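Local coordinates for uncharacterized conserved protein (Sinorhizobium meliloti, PDB 4EZB) that is of unknown function but probably acts as an oxidoreductase, with a Rossmann-type N-terminal domain joined by a long helix to a helical C-terminal domain, at residues Ser141-Ala149 and Pro188-Arg198; Ile202-Leu213 and Trp238-Thr249. All coordinates share one frame; numbering follows the deposited sequence.

Contact 1 (Ser141-Ala149 and Pro188-Arg198); sequences SFVEGAVMA and PGQASSLKMIR
The start of the long interdomain helix 190-218 is hydrogen-bonded to strand 141-147 of the Rossmann-type domain through the E144 carboxylate. Its OE1 takes two bonds from S192. The backbone N of S192 comes from above the carboxylate plane, at 2.7 Å from E144 OE1. The S192 OG hydroxyl reaches the same OE1 nearly in line with the C-O bond, also at 2.7 Å. The other oxygen, E144 OE2, accepts A191 N on its syn side, tilted out of the carboxylate plane, at 3.0 Å, and G189 N more weakly. The helix end would probably stabilise the negative charge of this buried carboxylate. E144 leaves with CG opposite the backbone N (chi1 171°) and bends at chi2, which brings the carboxylate to these amides. G189 is the N-cap residue; at its phi of 111° a CB would press on the carbonyl O of P188, which by itself calls for glycine. A146 CB rests 3.6 Å from A191 O. K195 stretches out fully and its NZ meets V147 O at 2.7 Å, nearly in line with the V147 C=O bond (C=O...NZ angle 166°). The selenomethionine M148 runs past K195 in the opposite direction, M148 SE 3.7 Å from K195 CB. P188 CB meets the edge of the F142 ring. A long helix running from a Rossmann-type domain into a helical domain is consistent with a 6-phosphogluconate dehydrogenase-like fold.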
loop_
_atom_site.group_PDB
_atom_site.type_symbol
_atom_site.label_atom_id
_atom_site.label_comp_id
_atom_site.label_asym_id
_atom_site.label_seq_id
_atom_site.Cartn_x
_atom_site.Cartn_y
_atom_site.Cartn_z
ATOM N N SER A 141 19.667 28.998 19.206
ATOM C CA SER A 141 18.611 27.991 19.209
ATOM C C SER A 141 18.548 27.285 17.852
ATOM O O SER A 141 18.944 27.854 16.843
ATOM C CB SER A 141 17.251 28.663 19.471
ATOM O OG SER A 141 17.207 29.308 20.733
ATOM N N PHE A 142 18.018 26.067 17.840
ATOM C CA PHE A 142 17.891 25.270 16.633
ATOM C C PHE A 142 16.411 24.975 16.377
ATOM O O PHE A 142 15.703 24.629 17.300
ATOM C CB PHE A 142 18.664 23.951 16.788
ATOM C CG PHE A 142 18.528 23.013 15.595
ATOM C CD1 PHE A 142 19.371 23.131 14.507
ATOM C CD2 PHE A 142 17.548 22.020 15.579
ATOM C CE1 PHE A 142 19.260 22.253 13.419
ATOM C CE2 PHE A 142 17.410 21.149 14.491
ATOM C CZ PHE A 142 18.267 21.269 13.408
ATOM N N VAL A 143 15.929 25.155 15.146
ATOM C CA VAL A 143 14.583 24.701 14.806
ATOM C C VAL A 143 14.761 23.784 13.603
ATOM O O VAL A 143 15.485 24.096 12.677
ATOM C CB VAL A 143 13.594 25.854 14.485
ATOM C CG1 VAL A 143 12.337 25.330 13.816
ATOM C CG2 VAL A 143 13.203 26.620 15.759
ATOM N N GLU A 144 14.101 22.648 13.604
ATOM C CA GLU A 144 14.254 21.778 12.450
ATOM C C GLU A 144 13.159 22.043 11.425
ATOM O O GLU A 144 11.987 22.012 11.769
ATOM C CB GLU A 144 14.200 20.328 12.920
ATOM C CG GLU A 144 14.129 19.375 11.737
ATOM C CD GLU A 144 13.025 18.366 11.860
ATOM O OE1 GLU A 144 13.031 17.423 11.059
ATOM O OE2 GLU A 144 12.169 18.499 12.748
ATOM N N GLY A 145 13.525 22.295 10.171
ATOM C CA GLY A 145 12.514 22.454 9.125
ATOM C C GLY A 145 12.565 21.389 8.045
ATOM O O GLY A 145 13.592 20.700 7.850
ATOM N N ALA A 146 11.460 21.257 7.321
ATOM C CA ALA A 146 11.400 20.345 6.195
ATOM C C ALA A 146 10.551 20.967 5.103
ATOM O O ALA A 146 9.394 21.341 5.322
ATOM C CB ALA A 146 10.852 18.995 6.624
ATOM N N VAL A 147 11.149 21.095 3.931
ATOM C CA VAL A 147 10.528 21.785 2.811
ATOM C C VAL A 147 9.655 20.772 2.100
ATOM O O VAL A 147 10.114 19.676 1.805
ATOM C CB VAL A 147 11.587 22.375 1.895
ATOM C CG1 VAL A 147 10.940 23.201 0.780
ATOM C CG2 VAL A 147 12.558 23.214 2.733
HETATM N N MSE A 148 8.388 21.132 1.870
HETATM C CA MSE A 148 7.368 20.143 1.477
HETATM C C MSE A 148 7.087 20.082 -0.001
HETATM O O MSE A 148 6.336 19.218 -0.464
HETATM C CB MSE A 148 6.030 20.419 2.176
HETATM C CG MSE A 148 6.111 20.247 3.690
HETATM SE SE MSE A 148 6.878 18.480 4.147
HETATM C CE MSE A 148 5.512 17.358 3.259
ATOM N N ALA A 149 7.661 21.007 -0.752
ATOM C CA ALA A 149 7.486 21.040 -2.196
ATOM C C ALA A 149 8.754 21.586 -2.817
ATOM O O ALA A 149 9.597 22.148 -2.118
ATOM C CB ALA A 149 6.296 21.927 -2.558
ATOM N N PRO A 188 12.545 18.604 17.883
ATOM C CA PRO A 188 13.242 18.614 16.582
ATOM C C PRO A 188 13.438 17.196 16.058
ATOM O O PRO A 188 13.794 16.297 16.820
ATOM C CB PRO A 188 14.603 19.277 16.882
ATOM C CG PRO A 188 14.731 19.355 18.384
ATOM C CD PRO A 188 13.351 19.201 18.978
ATOM N N GLY A 189 13.238 17.002 14.764
ATOM C CA GLY A 189 13.117 15.668 14.215
ATOM C C GLY A 189 11.682 15.433 13.743
ATOM O O GLY A 189 11.452 14.703 12.767
ATOM N N GLN A 190 10.705 16.064 14.395
ATOM C CA GLN A 190 9.315 15.783 13.994
ATOM C C GLN A 190 8.928 16.211 12.584
ATOM O O GLN A 190 8.071 15.556 11.978
ATOM C CB GLN A 190 8.304 16.326 14.989
ATOM C CG GLN A 190 8.359 15.632 16.340
ATOM C CD GLN A 190 7.349 16.219 17.296
ATOM O OE1 GLN A 190 7.502 17.359 17.770
ATOM N NE2 GLN A 190 6.295 15.451 17.584
ATOM N N ALA A 191 9.539 17.290 12.073
ATOM C CA ALA A 191 9.171 17.846 10.777
ATOM C C ALA A 191 9.673 16.949 9.645
ATOM O O ALA A 191 8.946 16.697 8.686
ATOM C CB ALA A 191 9.705 19.270 10.610
ATOM N N SER A 192 10.920 16.484 9.745
ATOM C CA SER A 192 11.438 15.602 8.714
ATOM C C SER A 192 10.826 14.211 8.850
ATOM O O SER A 192 10.601 13.538 7.843
ATOM C CB SER A 192 12.962 15.553 8.716
ATOM O OG SER A 192 13.457 14.972 9.912
ATOM N N SER A 193 10.516 13.802 10.082
ATOM C CA SER A 193 9.818 12.546 10.298
ATOM C C SER A 193 8.475 12.553 9.596
ATOM O O SER A 193 8.157 11.637 8.867
ATOM C CB SER A 193 9.634 12.277 11.776
ATOM O OG SER A 193 10.883 11.848 12.301
ATOM N N LEU A 194 7.718 13.613 9.799
ATOM C CA LEU A 194 6.426 13.789 9.170
ATOM C C LEU A 194 6.498 13.779 7.619
ATOM O O LEU A 194 5.699 13.111 6.962
ATOM C CB LEU A 194 5.809 15.088 9.682
ATOM C CG LEU A 194 4.393 15.454 9.289
ATOM C CD1 LEU A 194 3.524 14.232 9.416
ATOM C CD2 LEU A 194 3.877 16.526 10.227
ATOM N N LYS A 195 7.457 14.508 7.060
ATOM C CA LYS A 195 7.674 14.557 5.615
ATOM C C LYS A 195 7.972 13.157 5.055
ATOM O O LYS A 195 7.360 12.716 4.076
ATOM C CB LYS A 195 8.831 15.513 5.283
ATOM C CG LYS A 195 9.240 15.463 3.820
ATOM C CD LYS A 195 10.247 16.535 3.450
ATOM C CE LYS A 195 10.750 16.316 2.031
ATOM N NZ LYS A 195 11.645 17.417 1.575
HETATM N N MSE A 196 8.894 12.464 5.709
HETATM C CA MSE A 196 9.308 11.124 5.313
HETATM C C MSE A 196 8.228 10.078 5.440
HETATM O O MSE A 196 8.035 9.268 4.522
HETATM C CB MSE A 196 10.478 10.719 6.185
HETATM C CG MSE A 196 11.611 10.269 5.284
HETATM SE SE MSE A 196 12.759 11.785 4.763
HETATM C CE MSE A 196 13.194 12.499 6.548
ATOM N N ILE A 197 7.533 10.055 6.572
ATOM C CA ILE A 197 6.467 9.068 6.773
ATOM C C ILE A 197 5.283 9.259 5.796
ATOM O O ILE A 197 4.651 8.294 5.357
ATOM C CB ILE A 197 6.025 9.032 8.244
ATOM C CG1 ILE A 197 7.187 8.499 9.104
ATOM C CG2 ILE A 197 4.814 8.121 8.441
ATOM C CD1 ILE A 197 7.077 8.865 10.576
ATOM N N ARG A 198 5.005 10.509 5.459
ATOM C CA ARG A 198 3.946 10.884 4.537
ATOM C C ARG A 198 4.201 10.216 3.184
ATOM O O ARG A 198 3.256 9.887 2.468
ATOM C CB ARG A 198 3.939 12.404 4.377
ATOM C CG ARG A 198 2.940 12.945 3.376
ATOM C CD ARG A 198 3.054 14.458 3.213
ATOM N NE ARG A 198 2.246 14.914 2.081
ATOM C CZ ARG A 198 2.723 15.205 0.870
ATOM N NH1 ARG A 198 4.027 15.124 0.609
ATOM N NH2 ARG A 198 1.891 15.599 -0.088
#

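Contact 2 (Ile202-Leu213 and Trp238-Thr249); sequences IKGVEALLIEAL and WRDVADYYLSRT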
loop_
_atom_site.group_PDB
_atom_site.type_symbol
_atom_site.label_atom_id
_atom_site.label_comp_id
_atom_site.label_asym_id
_atom_site.label_seq_id
_atom_site.Cartn_x
_atom_site.Cartn_y
_atom_site.Cartn_z
ATOM N N ILE A 202 1.879 7.360 0.393
ATOM C CA ILE A 202 1.682 7.857 -0.957
ATOM C C ILE A 202 2.402 6.977 -1.983
ATOM O O ILE A 202 1.807 6.529 -2.937
ATOM C CB ILE A 202 2.111 9.346 -1.073
ATOM C CG1 ILE A 202 1.288 10.234 -0.093
ATOM C CG2 ILE A 202 2.005 9.806 -2.518
ATOM C CD1 ILE A 202 1.701 11.699 -0.026
ATOM N N LYS A 203 3.677 6.730 -1.754
ATOM C CA LYS A 203 4.472 5.856 -2.606
ATOM C C LYS A 203 4.212 4.361 -2.399
ATOM O O LYS A 203 4.526 3.529 -3.289
ATOM C CB LYS A 203 5.957 6.140 -2.374
ATOM C CG LYS A 203 6.533 7.215 -3.297
ATOM C CD LYS A 203 6.246 8.624 -2.818
ATOM C CE LYS A 203 7.343 9.597 -3.244
ATOM N NZ LYS A 203 7.184 10.821 -2.415
ATOM N N GLY A 204 3.697 4.028 -1.219
ATOM C CA GLY A 204 3.263 2.685 -0.900
ATOM C C GLY A 204 2.082 2.354 -1.775
ATOM O O GLY A 204 2.040 1.300 -2.403
ATOM N N VAL A 205 1.119 3.258 -1.829
ATOM C CA VAL A 205 -0.010 3.059 -2.707
ATOM C C VAL A 205 0.344 2.925 -4.188
ATOM O O VAL A 205 -0.263 2.131 -4.921
ATOM C CB VAL A 205 -1.041 4.200 -2.563
ATOM C CG1 VAL A 205 -1.991 4.200 -3.744
ATOM C CG2 VAL A 205 -1.839 4.016 -1.282
ATOM N N GLU A 206 1.282 3.758 -4.636
ATOM C CA GLU A 206 1.750 3.729 -6.004
ATOM C C GLU A 206 2.403 2.376 -6.309
ATOM O O GLU A 206 2.159 1.774 -7.355
ATOM C CB GLU A 206 2.753 4.870 -6.176
ATOM C CG GLU A 206 3.564 4.911 -7.463
ATOM C CD GLU A 206 4.670 5.989 -7.420
ATOM O OE1 GLU A 206 4.800 6.695 -6.399
ATOM O OE2 GLU A 206 5.439 6.133 -8.402
ATOM N N ALA A 207 3.250 1.923 -5.396
ATOM C CA ALA A 207 3.904 0.615 -5.477
ATOM C C ALA A 207 2.880 -0.539 -5.474
ATOM O O ALA A 207 3.023 -1.494 -6.246
ATOM C CB ALA A 207 4.860 0.452 -4.300
ATOM N N LEU A 208 1.863 -0.458 -4.605
ATOM C CA LEU A 208 0.817 -1.506 -4.564
ATOM C C LEU A 208 0.067 -1.590 -5.883
ATOM O O LEU A 208 -0.191 -2.676 -6.391
ATOM C CB LEU A 208 -0.206 -1.299 -3.432
ATOM C CG LEU A 208 0.222 -1.461 -1.981
ATOM C CD1 LEU A 208 -0.855 -0.861 -1.051
ATOM C CD2 LEU A 208 0.485 -2.942 -1.693
ATOM N N LEU A 209 -0.282 -0.440 -6.443
ATOM C CA LEU A 209 -0.912 -0.447 -7.780
ATOM C C LEU A 209 0.010 -1.073 -8.816
ATOM O O LEU A 209 -0.439 -1.826 -9.687
ATOM C CB LEU A 209 -1.329 0.957 -8.209
ATOM C CG LEU A 209 -2.530 1.511 -7.415
ATOM C CD1 LEU A 209 -2.540 3.029 -7.462
ATOM C CD2 LEU A 209 -3.875 0.987 -7.911
ATOM N N ILE A 210 1.305 -0.800 -8.720
ATOM C CA ILE A 210 2.214 -1.363 -9.721
ATOM C C ILE A 210 2.198 -2.890 -9.592
ATOM O O ILE A 210 2.054 -3.606 -10.601
ATOM C CB ILE A 210 3.655 -0.819 -9.566
ATOM C CG1 ILE A 210 3.743 0.666 -9.957
ATOM C CG2 ILE A 210 4.676 -1.688 -10.320
ATOM C CD1 ILE A 210 5.057 1.333 -9.519
ATOM N N GLU A 211 2.319 -3.383 -8.355
ATOM C CA GLU A 211 2.352 -4.839 -8.111
ATOM C C GLU A 211 1.004 -5.525 -8.467
ATOM O O GLU A 211 0.969 -6.510 -9.192
ATOM C CB GLU A 211 2.825 -5.171 -6.671
ATOM C CG GLU A 211 3.096 -6.667 -6.456
ATOM C CD GLU A 211 4.010 -7.015 -5.278
ATOM O OE1 GLU A 211 3.640 -7.917 -4.483
ATOM O OE2 GLU A 211 5.116 -6.430 -5.153
ATOM N N ALA A 212 -0.105 -4.980 -7.985
ATOM C CA ALA A 212 -1.419 -5.561 -8.245
ATOM C C ALA A 212 -1.772 -5.528 -9.728
ATOM O O ALA A 212 -2.195 -6.536 -10.284
ATOM C CB ALA A 212 -2.488 -4.817 -7.462
ATOM N N LEU A 213 -1.628 -4.358 -10.345
ATOM C CA LEU A 213 -2.098 -4.136 -11.705
ATOM C C LEU A 213 -1.317 -4.878 -12.789
ATOM O O LEU A 213 -1.907 -5.365 -13.748
ATOM C CB LEU A 213 -2.157 -2.637 -12.034
ATOM C CG LEU A 213 -3.234 -1.800 -11.341
ATOM C CD1 LEU A 213 -3.456 -0.486 -12.091
ATOM C CD2 LEU A 213 -4.545 -2.559 -11.225
ATOM N N TRP A 238 -10.436 4.852 -8.505
ATOM C CA TRP A 238 -9.141 4.173 -8.495
ATOM C C TRP A 238 -8.439 4.177 -9.834
ATOM O O TRP A 238 -7.220 3.973 -9.919
ATOM C CB TRP A 238 -9.294 2.765 -7.930
ATOM C CG TRP A 238 -9.452 2.862 -6.461
ATOM C CD1 TRP A 238 -10.624 3.050 -5.763
ATOM C CD2 TRP A 238 -8.406 2.853 -5.498
ATOM N NE1 TRP A 238 -10.360 3.132 -4.417
ATOM C CE2 TRP A 238 -9.007 3.018 -4.224
ATOM C CE3 TRP A 238 -7.013 2.713 -5.582
ATOM C CZ2 TRP A 238 -8.255 3.036 -3.027
ATOM C CZ3 TRP A 238 -6.261 2.741 -4.396
ATOM C CH2 TRP A 238 -6.891 2.890 -3.136
ATOM N N ARG A 239 -9.198 4.419 -10.887
ATOM C CA ARG A 239 -8.608 4.523 -12.212
ATOM C C ARG A 239 -7.871 5.862 -12.351
ATOM O O ARG A 239 -6.742 5.891 -12.842
ATOM C CB ARG A 239 -9.660 4.274 -13.305
ATOM C CG ARG A 239 -10.044 2.791 -13.377
ATOM C CD ARG A 239 -11.262 2.563 -14.251
ATOM N NE ARG A 239 -11.519 1.145 -14.501
ATOM C CZ ARG A 239 -12.198 0.340 -13.685
ATOM N NH1 ARG A 239 -12.672 0.783 -12.528
ATOM N NH2 ARG A 239 -12.375 -0.930 -14.015
ATOM N N ASP A 240 -8.488 6.948 -11.875
ATOM C CA ASP A 240 -7.803 8.239 -11.723
ATOM C C ASP A 240 -6.571 8.103 -10.841
ATOM O O ASP A 240 -5.525 8.650 -11.154
ATOM C CB ASP A 240 -8.721 9.287 -11.110
ATOM C CG ASP A 240 -9.873 9.668 -12.019
ATOM O OD1 ASP A 240 -9.854 9.361 -13.235
ATOM O OD2 ASP A 240 -10.817 10.293 -11.500
ATOM N N VAL A 241 -6.676 7.367 -9.744
ATOM C CA VAL A 241 -5.492 7.152 -8.904
ATOM C C VAL A 241 -4.361 6.442 -9.635
ATOM O O VAL A 241 -3.182 6.803 -9.488
ATOM C CB VAL A 241 -5.848 6.419 -7.584
ATOM C CG1 VAL A 241 -4.580 6.024 -6.808
ATOM C CG2 VAL A 241 -6.766 7.298 -6.738
ATOM N N ALA A 242 -4.709 5.417 -10.398
ATOM C CA ALA A 242 -3.700 4.625 -11.128
ATOM C C ALA A 242 -3.118 5.403 -12.297
ATOM O O ALA A 242 -1.932 5.302 -12.560
ATOM C CB ALA A 242 -4.284 3.297 -11.608
ATOM N N ASP A 243 -3.968 6.156 -13.002
ATOM C CA ASP A 243 -3.528 7.077 -14.044
ATOM C C ASP A 243 -2.494 8.020 -13.437
ATOM O O ASP A 243 -1.339 8.046 -13.869
ATOM C CB ASP A 243 -4.713 7.888 -14.591
ATOM C CG ASP A 243 -5.526 7.121 -15.630
ATOM O OD1 ASP A 243 -5.006 6.122 -16.179
ATOM O OD2 ASP A 243 -6.689 7.525 -15.897
ATOM N N TYR A 244 -2.908 8.740 -12.392
ATOM C CA TYR A 244 -2.077 9.763 -11.784
ATOM C C TYR A 244 -0.740 9.247 -11.263
ATOM O O TYR A 244 0.299 9.832 -11.569
ATOM C CB TYR A 244 -2.831 10.507 -10.667
ATOM C CG TYR A 244 -2.029 11.644 -10.058
ATOM C CD1 TYR A 244 -1.085 11.399 -9.048
ATOM C CD2 TYR A 244 -2.178 12.959 -10.518
ATOM C CE1 TYR A 244 -0.334 12.432 -8.497
ATOM C CE2 TYR A 244 -1.436 14.001 -9.964
ATOM C CZ TYR A 244 -0.515 13.729 -8.956
ATOM O OH TYR A 244 0.241 14.742 -8.403
ATOM N N TYR A 245 -0.768 8.193 -10.446
ATOM C CA TYR A 245 0.444 7.708 -9.755
ATOM C C TYR A 245 1.406 6.875 -10.603
ATOM O O TYR A 245 2.623 6.862 -10.350
ATOM C CB TYR A 245 0.075 6.990 -8.443
ATOM C CG TYR A 245 -0.231 8.027 -7.383
ATOM C CD1 TYR A 245 0.809 8.675 -6.704
ATOM C CD2 TYR A 245 -1.533 8.423 -7.125
ATOM C CE1 TYR A 245 0.553 9.659 -5.769
ATOM C CE2 TYR A 245 -1.804 9.419 -6.195
ATOM C CZ TYR A 245 -0.764 10.035 -5.514
ATOM O OH TYR A 245 -1.027 11.032 -4.589
ATOM N N LEU A 246 0.872 6.147 -11.577
ATOM C CA LEU A 246 1.718 5.447 -12.508
ATOM C C LEU A 246 2.421 6.460 -13.425
ATOM O O LEU A 246 3.563 6.244 -13.806
ATOM C CB LEU A 246 0.895 4.443 -13.322
ATOM C CG LEU A 246 0.870 2.950 -12.942
ATOM C CD1 LEU A 246 1.251 2.642 -11.507
ATOM C CD2 LEU A 246 -0.483 2.341 -13.272
ATOM N N SER A 247 1.768 7.576 -13.758
ATOM C CA SER A 247 2.437 8.594 -14.581
ATOM C C SER A 247 3.535 9.291 -13.781
ATOM O O SER A 247 4.552 9.707 -14.335
ATOM C CB SER A 247 1.448 9.598 -15.145
ATOM O OG SER A 247 1.094 10.506 -14.143
ATOM N N ARG A 248 3.338 9.375 -12.471
ATOM C CA ARG A 248 4.367 9.811 -11.554
ATOM C C ARG A 248 5.575 8.851 -11.551
ATOM O O ARG A 248 6.725 9.301 -11.543
ATOM C CB ARG A 248 3.770 9.932 -10.142
ATOM C CG ARG A 248 3.955 11.290 -9.496
ATOM C CD ARG A 248 3.159 12.412 -10.158
ATOM N NE ARG A 248 3.921 13.664 -10.096
ATOM C CZ ARG A 248 4.015 14.454 -9.024
ATOM N NH1 ARG A 248 3.372 14.154 -7.895
ATOM N NH2 ARG A 248 4.754 15.559 -9.081
ATOM N N THR A 249 5.317 7.540 -11.534
ATOM C CA THR A 249 6.392 6.533 -11.661
ATOM C C THR A 249 7.120 6.672 -13.005
ATOM O O THR A 249 8.349 6.567 -13.061
ATOM C CB THR A 249 5.875 5.086 -11.556
ATOM O OG1 THR A 249 4.955 4.976 -10.467
ATOM C CG2 THR A 249 7.035 4.088 -11.344
#
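The E206 carboxylate is held at both oxygens. R256, further along helix 238-268, forms a salt bridge with E206 OE1, and T249 OG1 is modelled as a donor to OE2. The modelled 2.4 Å between T249 OG1 and E206 OE2 is very short, so its exact length is doubtful. E206 reaches this point because CG lies opposite the backbone N (chi1 170°) and the chain stays extended. With the carboxylate cut back to an alanine here, the T249 hydroxyl and the R256 guanidinium would probably lose this shared partner, and a gap would open beside T249 and the Y245 carbonyl. The two helices cross steeply, at -100°, with axes 9.5 Å apart. E206 CB packs on Y245 CB at 4.1 Å. The Y245 ring is approached obliquely by I202 CG2, 3.6 Å from Y245 CE1, and Y244 CD1 of the same helix lies over one ring face. L209 enters at about a right angle to V241, with L209 CD1 3.7 Å from V241 CG1, and its CD2 meets the edge of the W238 indole. I210 and L246 slide past each other in opposite directions, I210 CG1 to L246 CD1 at 3.5 Å. The end of I210 also meets T249 tip to tip, I210 CD1 to T249 CG2 at 3.9 Å. Beside this largely apolar crossing, one buried acid is met by a hydroxyl and an arginine, so its charge is probably balanced within the helical domain.

Both contacts use helix 190-218, one after the other along its length. Contact 1 ties its first turns to the sheet of the Rossmann-type domain. Contact 2 sets its later turns against helix 238-268 in the helical domain. Their centres are about 26 Å apart, and beyond this shared helix the two do not touch. The centre of contact 1 lies about 8 Å from the centre of the chain, and that of contact 2 about 22 Å. The helix also serves the dimer at both places: L194 and I197 pack on I225 of the second subunit, and L208 meets L208 of that subunit. The helix thus links both domains and the subunit interface.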